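Local coordinates for lovastatin nonaketide synthase, polyketide synthase component (Aspergillus terreus, PDB 7CPX), which builds dihydromonacolin L, the nonaketide precursor of lovastatin, by iterative condensation of malonyl units and methylation and reduction of the growing chain, together with LovC, at residues P557-Q566 with I647-G658; Y583-L591 with A633-A644. The protein carries 2 engineered substitutions. All blocks are in the same frame, centred on the assembly; numbering follows the deposited sequence.

Contact 1 (P557-Q566 with I647-G658)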
loop_
_atom_site.group_PDB
_atom_site.type_symbol
_atom_site.label_atom_id
_atom_site.label_comp_id
_atom_site.label_asym_id
_atom_site.label_seq_id
_atom_site.Cartn_x
_atom_site.Cartn_y
_atom_site.Cartn_z
ATOM N N PRO A 557 -32.424 49.608 -29.985
ATOM C CA PRO A 557 -33.596 50.431 -29.649
ATOM C C PRO A 557 -34.424 50.892 -30.841
ATOM O O PRO A 557 -35.273 51.770 -30.667
ATOM C CB PRO A 557 -32.951 51.637 -28.953
ATOM C CG PRO A 557 -31.654 51.800 -29.656
ATOM C CD PRO A 557 -31.186 50.410 -30.013
ATOM N N SER A 558 -34.210 50.334 -32.031
ATOM C CA SER A 558 -34.885 50.809 -33.232
ATOM C C SER A 558 -36.316 50.282 -33.272
ATOM O O SER A 558 -36.542 49.068 -33.381
ATOM C CB SER A 558 -34.115 50.382 -34.479
ATOM O OG SER A 558 -33.843 48.994 -34.456
ATOM N N VAL A 559 -37.280 51.200 -33.197
ATOM C CA VAL A 559 -38.694 50.858 -33.203
ATOM C C VAL A 559 -39.389 51.617 -34.324
ATOM O O VAL A 559 -38.988 52.723 -34.699
ATOM C CB VAL A 559 -39.374 51.170 -31.852
ATOM C CG1 VAL A 559 -39.488 52.670 -31.647
ATOM C CG2 VAL A 559 -40.742 50.513 -31.780
ATOM N N LEU A 560 -40.439 51.003 -34.856
ATOM C CA LEU A 560 -41.301 51.608 -35.863
ATOM C C LEU A 560 -42.627 51.969 -35.208
ATOM O O LEU A 560 -43.316 51.094 -34.673
ATOM C CB LEU A 560 -41.519 50.657 -37.040
ATOM C CG LEU A 560 -42.649 51.014 -38.008
ATOM C CD1 LEU A 560 -42.458 52.410 -38.575
ATOM C CD2 LEU A 560 -42.737 49.990 -39.127
ATOM N N GLY A 561 -42.980 53.249 -35.252
ATOM C CA GLY A 561 -44.207 53.711 -34.634
ATOM C C GLY A 561 -45.405 53.607 -35.551
ATOM O O GLY A 561 -45.574 54.426 -36.460
ATOM N N ILE A 562 -46.245 52.598 -35.329
ATOM C CA ILE A 562 -47.469 52.401 -36.094
ATOM C C ILE A 562 -48.609 53.018 -35.300
ATOM O O ILE A 562 -48.901 52.582 -34.184
ATOM C CB ILE A 562 -47.721 50.911 -36.365
ATOM C CG1 ILE A 562 -46.604 50.351 -37.246
ATOM C CG2 ILE A 562 -49.087 50.705 -36.996
ATOM C CD1 ILE A 562 -45.690 49.385 -36.525
ATOM N N PHE A 563 -49.264 54.022 -35.871
ATOM C CA PHE A 563 -50.190 54.865 -35.129
ATOM C C PHE A 563 -51.629 54.465 -35.438
ATOM O O PHE A 563 -52.036 54.438 -36.604
ATOM C CB PHE A 563 -49.936 56.333 -35.461
ATOM C CG PHE A 563 -48.672 56.864 -34.855
ATOM C CD1 PHE A 563 -47.439 56.486 -35.359
ATOM C CD2 PHE A 563 -48.712 57.724 -33.771
ATOM C CE1 PHE A 563 -46.272 56.961 -34.801
ATOM C CE2 PHE A 563 -47.547 58.204 -33.210
ATOM C CZ PHE A 563 -46.326 57.820 -33.725
ATOM N N THR A 564 -52.387 54.156 -34.389
ATOM C CA THR A 564 -53.767 53.726 -34.543
ATOM C C THR A 564 -54.670 54.911 -34.870
ATOM O O THR A 564 -54.393 56.054 -34.498
ATOM C CB THR A 564 -54.258 53.039 -33.268
ATOM O OG1 THR A 564 -54.174 53.952 -32.167
ATOM C CG2 THR A 564 -53.416 51.807 -32.967
ATOM N N GLY A 565 -55.769 54.621 -35.564
ATOM C CA GLY A 565 -56.671 55.658 -36.024
ATOM C C GLY A 565 -58.072 55.558 -35.460
ATOM O O GLY A 565 -58.333 54.763 -34.552
ATOM N N GLN A 566 -58.983 56.366 -35.996
ATOM C CA GLN A 566 -60.365 56.348 -35.544
ATOM C C GLN A 566 -61.012 55.007 -35.867
ATOM O O GLN A 566 -60.648 54.329 -36.831
ATOM C CB GLN A 566 -61.155 57.485 -36.194
ATOM C CG GLN A 566 -62.603 57.581 -35.734
ATOM C CD GLN A 566 -63.326 58.774 -36.328
ATOM O OE1 GLN A 566 -62.733 59.583 -37.042
ATOM N NE2 GLN A 566 -64.617 58.888 -36.035
ATOM N N ILE A 647 -36.551 56.197 -26.485
ATOM C CA ILE A 647 -36.737 55.202 -27.532
ATOM C C ILE A 647 -36.602 55.895 -28.880
ATOM O O ILE A 647 -37.311 56.868 -29.162
ATOM C CB ILE A 647 -38.104 54.512 -27.397
ATOM C CG1 ILE A 647 -38.187 53.756 -26.069
ATOM C CG2 ILE A 647 -38.334 53.569 -28.565
ATOM C CD1 ILE A 647 -39.578 53.272 -25.722
ATOM N N ARG A 648 -35.691 55.398 -29.713
ATOM C CA ARG A 648 -35.443 55.982 -31.024
ATOM C C ARG A 648 -36.416 55.387 -32.032
ATOM O O ARG A 648 -36.558 54.164 -32.123
ATOM C CB ARG A 648 -33.995 55.742 -31.449
ATOM C CG ARG A 648 -32.974 56.121 -30.376
ATOM C CD ARG A 648 -33.231 57.519 -29.816
ATOM N NE ARG A 648 -32.312 57.871 -28.741
ATOM C CZ ARG A 648 -32.426 58.956 -27.987
ATOM N NH1 ARG A 648 -33.413 59.820 -28.163
ATOM N NH2 ARG A 648 -31.529 59.180 -27.031
ATOM N N PHE A 649 -37.073 56.257 -32.796
ATOM C CA PHE A 649 -38.276 55.907 -33.534
ATOM C C PHE A 649 -38.070 55.987 -35.039
ATOM O O PHE A 649 -37.268 56.781 -35.540
ATOM C CB PHE A 649 -39.436 56.837 -33.157
ATOM C CG PHE A 649 -40.226 56.376 -31.971
ATOM C CD1 PHE A 649 -41.338 55.570 -32.139
ATOM C CD2 PHE A 649 -39.866 56.757 -30.691
ATOM C CE1 PHE A 649 -42.072 55.145 -31.052
ATOM C CE2 PHE A 649 -40.596 56.336 -29.599
ATOM C CZ PHE A 649 -41.702 55.530 -29.779
ATOM N N THR A 650 -38.809 55.137 -35.746
ATOM C CA THR A 650 -39.153 55.331 -37.146
ATOM C C THR A 650 -40.672 55.376 -37.237
ATOM O O THR A 650 -41.367 54.621 -36.552
ATOM C CB THR A 650 -38.593 54.215 -38.037
ATOM O OG1 THR A 650 -39.009 52.939 -37.534
ATOM C CG2 THR A 650 -37.074 54.272 -38.075
ATOM N N ALA A 651 -41.192 56.279 -38.064
ATOM C CA ALA A 651 -42.605 56.627 -38.014
ATOM C C ALA A 651 -43.312 56.279 -39.315
ATOM O O ALA A 651 -42.820 56.583 -40.406
ATOM C CB ALA A 651 -42.787 58.118 -37.714
ATOM N N VAL A 652 -44.473 55.640 -39.181
ATOM C CA VAL A 652 -45.409 55.420 -40.276
ATOM C C VAL A 652 -46.791 55.819 -39.783
ATOM O O VAL A 652 -47.205 55.415 -38.691
ATOM C CB VAL A 652 -45.406 53.957 -40.758
ATOM C CG1 VAL A 652 -46.650 53.666 -41.587
ATOM C CG2 VAL A 652 -44.156 53.672 -41.570
ATOM N N VAL A 653 -47.502 56.606 -40.583
ATOM C CA VAL A 653 -48.792 57.140 -40.164
ATOM C C VAL A 653 -49.867 56.080 -40.356
ATOM O O VAL A 653 -49.739 55.168 -41.182
ATOM C CB VAL A 653 -49.141 58.427 -40.941
ATOM C CG1 VAL A 653 -47.970 59.416 -40.951
ATOM C CG2 VAL A 653 -49.591 58.094 -42.348
ATOM N N GLY A 654 -50.943 56.204 -39.583
ATOM C CA GLY A 654 -52.102 55.351 -39.749
ATOM C C GLY A 654 -53.198 56.052 -40.522
ATOM O O GLY A 654 -52.987 56.478 -41.661
ATOM N N HIS A 655 -54.374 56.183 -39.912
ATOM C CA HIS A 655 -55.493 56.891 -40.511
ATOM C C HIS A 655 -56.140 57.791 -39.470
ATOM O O HIS A 655 -56.171 57.468 -38.279
ATOM C CB HIS A 655 -56.532 55.917 -41.083
ATOM C CG HIS A 655 -57.129 55.000 -40.061
ATOM N ND1 HIS A 655 -56.549 53.800 -39.708
ATOM C CD2 HIS A 655 -58.254 55.106 -39.316
ATOM C CE1 HIS A 655 -57.292 53.207 -38.790
ATOM N NE2 HIS A 655 -58.333 53.979 -38.535
ATOM N N SER A 656 -56.654 58.930 -39.930
ATOM C CA SER A 656 -57.347 59.900 -39.077
ATOM C C SER A 656 -56.409 60.267 -37.933
ATOM O O SER A 656 -55.319 60.801 -38.203
ATOM C CB SER A 656 -58.698 59.312 -38.670
ATOM O OG SER A 656 -59.418 60.213 -37.845
ATOM N N SER A 657 -56.762 60.002 -36.671
ATOM C CA SER A 657 -55.887 60.373 -35.565
ATOM C C SER A 657 -54.506 59.754 -35.726
ATOM O O SER A 657 -53.489 60.406 -35.454
ATOM C CB SER A 657 -56.512 59.942 -34.237
ATOM O OG SER A 657 -57.769 60.565 -34.038
ATOM N N GLY A 658 -54.448 58.511 -36.195
ATOM C CA GLY A 658 -53.187 57.816 -36.358
ATOM C C GLY A 658 -52.216 58.608 -37.204
ATOM O O GLY A 658 -50.998 58.473 -37.057
#
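The backbone O of Val559 takes two bonds from Thr650, one from its N at 2.6 Å and one from its OG1 at 2.8 Å. The amide lies almost in line with the carbonyl, whereas the hydroxyl approaches from above the carbonyl plane, 39° out of it; chi1 of 54° sets OG1 between backbone N and carbonyl carbon and turns it back to this oxygen. Strands 558-563 and 648-652 are parallel neighbours in the five-stranded sheet of the acyltransferase domain, joined further by Val559 N to Arg648 O, Gly561 N to Thr650 O and Val652 N to Gly561 O. On one face of the sheet, Val559 CG1 rests over the Phe649 ring, 3.7 Å from its centroid, and touches Ile647 CG2. On the other, Leu560 CD1 meets Val652 CG2 at 3.7 Å, with helix 828-838 behind them. Past the strand ends, His655 NE2 donates to Gln566 O at 2.9 Å, in the ring plane and on a lone pair, while Gly565 CA sits over one face of the imidazole. Ser656, with positive phi (55°), occupies the nucleophile position of a probable GxSxG elbow. By analogy with other malonyltransferases, the histidine bond would hold the loop of Gln566, whose backbone N-H probably contributes to the oxyanion hole, beside that serine.

Contact 2 (Y583-L591 with A633-A644)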
loop_
_atom_site.group_PDB
_atom_site.type_symbol
_atom_site.label_atom_id
_atom_site.label_comp_id
_atom_site.label_asym_id
_atom_site.label_seq_id
_atom_site.Cartn_x
_atom_site.Cartn_y
_atom_site.Cartn_z
ATOM N N TYR A 583 -47.030 63.546 -14.622
ATOM C CA TYR A 583 -46.459 63.899 -15.917
ATOM C C TYR A 583 -47.510 63.819 -17.017
ATOM O O TYR A 583 -47.612 64.716 -17.865
ATOM C CB TYR A 583 -45.279 62.976 -16.221
ATOM C CG TYR A 583 -44.593 63.233 -17.542
ATOM C CD1 TYR A 583 -43.852 64.387 -17.750
ATOM C CD2 TYR A 583 -44.667 62.308 -18.574
ATOM C CE1 TYR A 583 -43.217 64.621 -18.953
ATOM C CE2 TYR A 583 -44.034 62.532 -19.779
ATOM C CZ TYR A 583 -43.312 63.690 -19.964
ATOM O OH TYR A 583 -42.680 63.915 -21.166
ATOM N N VAL A 584 -48.318 62.756 -17.006
ATOM C CA VAL A 584 -49.411 62.646 -17.965
ATOM C C VAL A 584 -50.429 63.751 -17.733
ATOM O O VAL A 584 -51.031 64.259 -18.686
ATOM C CB VAL A 584 -50.056 61.249 -17.876
ATOM C CG1 VAL A 584 -51.278 61.168 -18.779
ATOM C CG2 VAL A 584 -49.044 60.181 -18.253
ATOM N N ARG A 585 -50.647 64.138 -16.475
ATOM C CA ARG A 585 -51.570 65.233 -16.196
ATOM C C ARG A 585 -51.058 66.549 -16.773
ATOM O O ARG A 585 -51.838 67.340 -17.313
ATOM C CB ARG A 585 -51.793 65.357 -14.690
ATOM C CG ARG A 585 -53.003 66.196 -14.317
ATOM C CD ARG A 585 -53.182 66.281 -12.809
ATOM N NE ARG A 585 -53.277 64.962 -12.194
ATOM C CZ ARG A 585 -54.386 64.237 -12.131
ATOM N NH1 ARG A 585 -55.523 64.665 -12.654
ATOM N NH2 ARG A 585 -54.353 63.052 -11.530
ATOM N N ASN A 586 -49.754 66.805 -16.662
ATOM C CA ASN A 586 -49.184 68.008 -17.265
ATOM C C ASN A 586 -49.291 67.961 -18.784
ATOM O O ASN A 586 -49.569 68.982 -19.427
ATOM C CB ASN A 586 -47.727 68.171 -16.834
ATOM C CG ASN A 586 -47.581 68.373 -15.339
ATOM O OD1 ASN A 586 -48.504 68.841 -14.672
ATOM N ND2 ASN A 586 -46.417 68.024 -14.805
ATOM N N ILE A 587 -49.067 66.787 -19.375
ATOM C CA ILE A 587 -49.253 66.650 -20.817
ATOM C C ILE A 587 -50.697 66.957 -21.191
ATOM O O ILE A 587 -50.968 67.620 -22.198
ATOM C CB ILE A 587 -48.834 65.244 -21.282
ATOM C CG1 ILE A 587 -47.324 65.065 -21.110
ATOM C CG2 ILE A 587 -49.241 65.033 -22.734
ATOM C CD1 ILE A 587 -46.849 63.633 -21.233
ATOM N N VAL A 588 -51.647 66.478 -20.386
ATOM C CA VAL A 588 -53.058 66.740 -20.651
ATOM C C VAL A 588 -53.363 68.226 -20.516
ATOM O O VAL A 588 -54.194 68.770 -21.248
ATOM C CB VAL A 588 -53.938 65.894 -19.714
ATOM C CG1 VAL A 588 -55.356 66.443 -19.664
ATOM C CG2 VAL A 588 -53.946 64.449 -20.171
ATOM N N ARG A 589 -52.718 68.901 -19.564
ATOM C CA ARG A 589 -52.890 70.345 -19.444
ATOM C C ARG A 589 -52.370 71.060 -20.686
ATOM O O ARG A 589 -52.987 72.018 -21.168
ATOM C CB ARG A 589 -52.181 70.860 -18.192
ATOM C CG ARG A 589 -52.817 70.422 -16.879
ATOM C CD ARG A 589 -54.185 71.062 -16.662
ATOM N NE ARG A 589 -55.252 70.345 -17.351
ATOM C CZ ARG A 589 -55.936 69.333 -16.834
ATOM N NH1 ARG A 589 -55.694 68.884 -15.613
ATOM N NH2 ARG A 589 -56.890 68.757 -17.561
ATOM N N GLU A 590 -51.230 70.611 -21.213
ATOM C CA GLU A 590 -50.728 71.177 -22.462
ATOM C C GLU A 590 -51.710 70.935 -23.604
ATOM O O GLU A 590 -51.940 71.819 -24.439
ATOM C CB GLU A 590 -49.361 70.581 -22.798
ATOM C CG GLU A 590 -48.266 70.944 -21.809
ATOM C CD GLU A 590 -47.932 72.423 -21.821
ATOM O OE1 GLU A 590 -48.439 73.141 -22.708
ATOM O OE2 GLU A 590 -47.164 72.867 -20.943
ATOM N N LEU A 591 -52.295 69.737 -23.656
ATOM C CA LEU A 591 -53.290 69.445 -24.684
ATOM C C LEU A 591 -54.510 70.345 -24.536
ATOM O O LEU A 591 -55.080 70.800 -25.533
ATOM C CB LEU A 591 -53.704 67.973 -24.620
ATOM C CG LEU A 591 -52.613 66.916 -24.824
ATOM C CD1 LEU A 591 -53.239 65.537 -24.958
ATOM C CD2 LEU A 591 -51.735 67.222 -26.029
ATOM N N ALA A 633 -54.833 62.373 -28.631
ATOM C CA ALA A 633 -54.220 62.621 -27.332
ATOM C C ALA A 633 -53.621 61.347 -26.756
ATOM O O ALA A 633 -52.542 61.381 -26.153
ATOM C CB ALA A 633 -55.252 63.206 -26.370
ATOM N N VAL A 634 -54.306 60.215 -26.924
ATOM C CA VAL A 634 -53.766 58.943 -26.456
ATOM C C VAL A 634 -52.406 58.688 -27.089
ATOM O O VAL A 634 -51.420 58.391 -26.403
ATOM C CB VAL A 634 -54.751 57.801 -26.763
ATOM C CG1 VAL A 634 -54.055 56.454 -26.666
ATOM C CG2 VAL A 634 -55.943 57.859 -25.823
ATOM N N GLN A 635 -52.334 58.818 -28.414
ATOM C CA GLN A 635 -51.091 58.524 -29.114
ATOM C C GLN A 635 -50.013 59.552 -28.787
ATOM O O GLN A 635 -48.835 59.202 -28.673
ATOM C CB GLN A 635 -51.352 58.453 -30.617
ATOM C CG GLN A 635 -52.285 57.311 -30.996
ATOM C CD GLN A 635 -52.666 57.316 -32.461
ATOM O OE1 GLN A 635 -52.028 56.655 -33.279
ATOM N NE2 GLN A 635 -53.717 58.053 -32.799
ATOM N N ILE A 636 -50.396 60.819 -28.616
ATOM C CA ILE A 636 -49.424 61.848 -28.259
ATOM C C ILE A 636 -48.825 61.556 -26.890
ATOM O O ILE A 636 -47.605 61.622 -26.696
ATOM C CB ILE A 636 -50.078 63.241 -28.301
ATOM C CG1 ILE A 636 -50.355 63.648 -29.750
ATOM C CG2 ILE A 636 -49.185 64.266 -27.614
ATOM C CD1 ILE A 636 -51.296 64.827 -29.888
ATOM N N VAL A 637 -49.674 61.226 -25.916
ATOM C CA VAL A 637 -49.181 60.919 -24.577
ATOM C C VAL A 637 -48.281 59.693 -24.615
ATOM O O VAL A 637 -47.212 59.668 -23.993
ATOM C CB VAL A 637 -50.359 60.729 -23.605
ATOM C CG1 VAL A 637 -49.875 60.149 -22.286
ATOM C CG2 VAL A 637 -51.075 62.050 -23.377
ATOM N N LEU A 638 -48.699 58.655 -25.341
ATOM C CA LEU A 638 -47.906 57.431 -25.388
ATOM C C LEU A 638 -46.552 57.665 -26.049
ATOM O O LEU A 638 -45.528 57.177 -25.561
ATOM C CB LEU A 638 -48.688 56.340 -26.117
ATOM C CG LEU A 638 -49.927 55.859 -25.355
ATOM C CD1 LEU A 638 -50.876 55.109 -26.271
ATOM C CD2 LEU A 638 -49.525 54.985 -24.176
ATOM N N VAL A 639 -46.520 58.414 -27.154
ATOM C CA VAL A 639 -45.252 58.659 -27.832
ATOM C C VAL A 639 -44.362 59.563 -26.986
ATOM O O VAL A 639 -43.137 59.402 -26.970
ATOM C CB VAL A 639 -45.490 59.239 -29.239
ATOM C CG1 VAL A 639 -46.076 60.633 -29.159
ATOM C CG2 VAL A 639 -44.196 59.241 -30.044
ATOM N N ARG A 640 -44.951 60.530 -26.278
ATOM C CA ARG A 640 -44.154 61.355 -25.376
ATOM C C ARG A 640 -43.549 60.513 -24.262
ATOM O O ARG A 640 -42.386 60.706 -23.889
ATOM C CB ARG A 640 -45.005 62.483 -24.793
ATOM C CG ARG A 640 -45.255 63.628 -25.761
ATOM C CD ARG A 640 -45.740 64.877 -25.041
ATOM N NE ARG A 640 -44.730 65.410 -24.132
ATOM C CZ ARG A 640 -44.853 66.541 -23.451
ATOM N NH1 ARG A 640 -45.933 67.298 -23.554
ATOM N NH2 ARG A 640 -43.865 66.925 -22.647
ATOM N N LEU A 641 -44.322 59.574 -23.713
ATOM C CA LEU A 641 -43.780 58.678 -22.699
ATOM C C LEU A 641 -42.653 57.826 -23.267
ATOM O O LEU A 641 -41.616 57.640 -22.621
ATOM C CB LEU A 641 -44.889 57.787 -22.140
ATOM C CG LEU A 641 -45.956 58.481 -21.292
ATOM C CD1 LEU A 641 -47.125 57.544 -21.047
ATOM C CD2 LEU A 641 -45.369 58.955 -19.973
ATOM N N LEU A 642 -42.840 57.299 -24.478
ATOM C CA LEU A 642 -41.811 56.466 -25.091
ATOM C C LEU A 642 -40.533 57.259 -25.329
ATOM O O LEU A 642 -39.427 56.758 -25.085
ATOM C CB LEU A 642 -42.334 55.873 -26.399
ATOM C CG LEU A 642 -43.498 54.892 -26.234
ATOM C CD1 LEU A 642 -44.197 54.642 -27.559
ATOM C CD2 LEU A 642 -43.014 53.582 -25.637
ATOM N N GLU A 643 -40.661 58.498 -25.807
ATOM C CA GLU A 643 -39.487 59.343 -25.991
ATOM C C GLU A 643 -38.844 59.696 -24.658
ATOM O O GLU A 643 -37.618 59.830 -24.579
ATOM C CB GLU A 643 -39.866 60.612 -26.753
ATOM C CG GLU A 643 -40.263 60.364 -28.198
ATOM C CD GLU A 643 -40.600 61.643 -28.940
ATOM O OE1 GLU A 643 -40.595 62.718 -28.305
ATOM O OE2 GLU A 643 -40.869 61.572 -30.158
ATOM N N ALA A 644 -39.649 59.852 -23.604
ATOM C CA ALA A 644 -39.089 60.054 -22.274
ATOM C C ALA A 644 -38.207 58.883 -21.871
ATOM O O ALA A 644 -37.220 59.065 -21.150
ATOM C CB ALA A 644 -40.208 60.252 -21.254
#
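Tyr583 reaches Leu641 and Arg640 from the start of segment 583-591. With CG anti to the backbone N (chi1 180°), its ring slides past Leu641 in the opposite direction, so that Leu641 CD2 lies at the ring edge, in plane, 3.7 Å from CD2 of Tyr583. Its OH stands 3.6 Å from Arg640 NH2, the ring and guanidinium planes being nearly perpendicular (82° apart); the two groups are near neighbours without a bond between them. One residue on, Val584 crosses Val637 at about a right angle, CG1 against CG1 at 3.9 Å, and its CG2 leans on Leu641. Both helices belong to the malonyltransferase domain, where helix 624-644 lies between helix 582-596 and the parallel sheet; the axes of the two segments cross at 132° and approach to 10.6 Å, a spacing filled by branched aliphatic groups. Ile587, a helical turn further, points at the partner helix. Its CG2 meets Val637 CG2 at 3.6 Å, while its CG1 sits over one face of the Arg640 guanidinium, turned broadside to the isoleucine by a bend at chi3. Leu591 finishes the row: its CD1 meets Ala633 CB at 3.4 Å, and its CD2 approaches Ile636 CG2, with Ile675 of helix 671-682 touching both Leu591 and Ala633.

How the contacts relate
Both contacts are largely buried in the malonyltransferase domain, their centres about 15 Å apart, and helix 624-644 joins them. One side of this helix carries contact 2; elsewhere it packs on the sheet of contact 1, where Leu642 CB meets Phe649 CZ and Gln635 lies against Phe563. After a short connection the chain enters strand 648-652, and Ile647 N probably bonds to Leu642 O at the junction. Contact 1 is the sheet core, held by backbone bonds and ending at the likely nucleophile elbow. Contact 2 is an outer helix layer of apolar branches, bordered by the partly exposed Tyr583 and Arg640 and lacking hydrogen bonds between its segments.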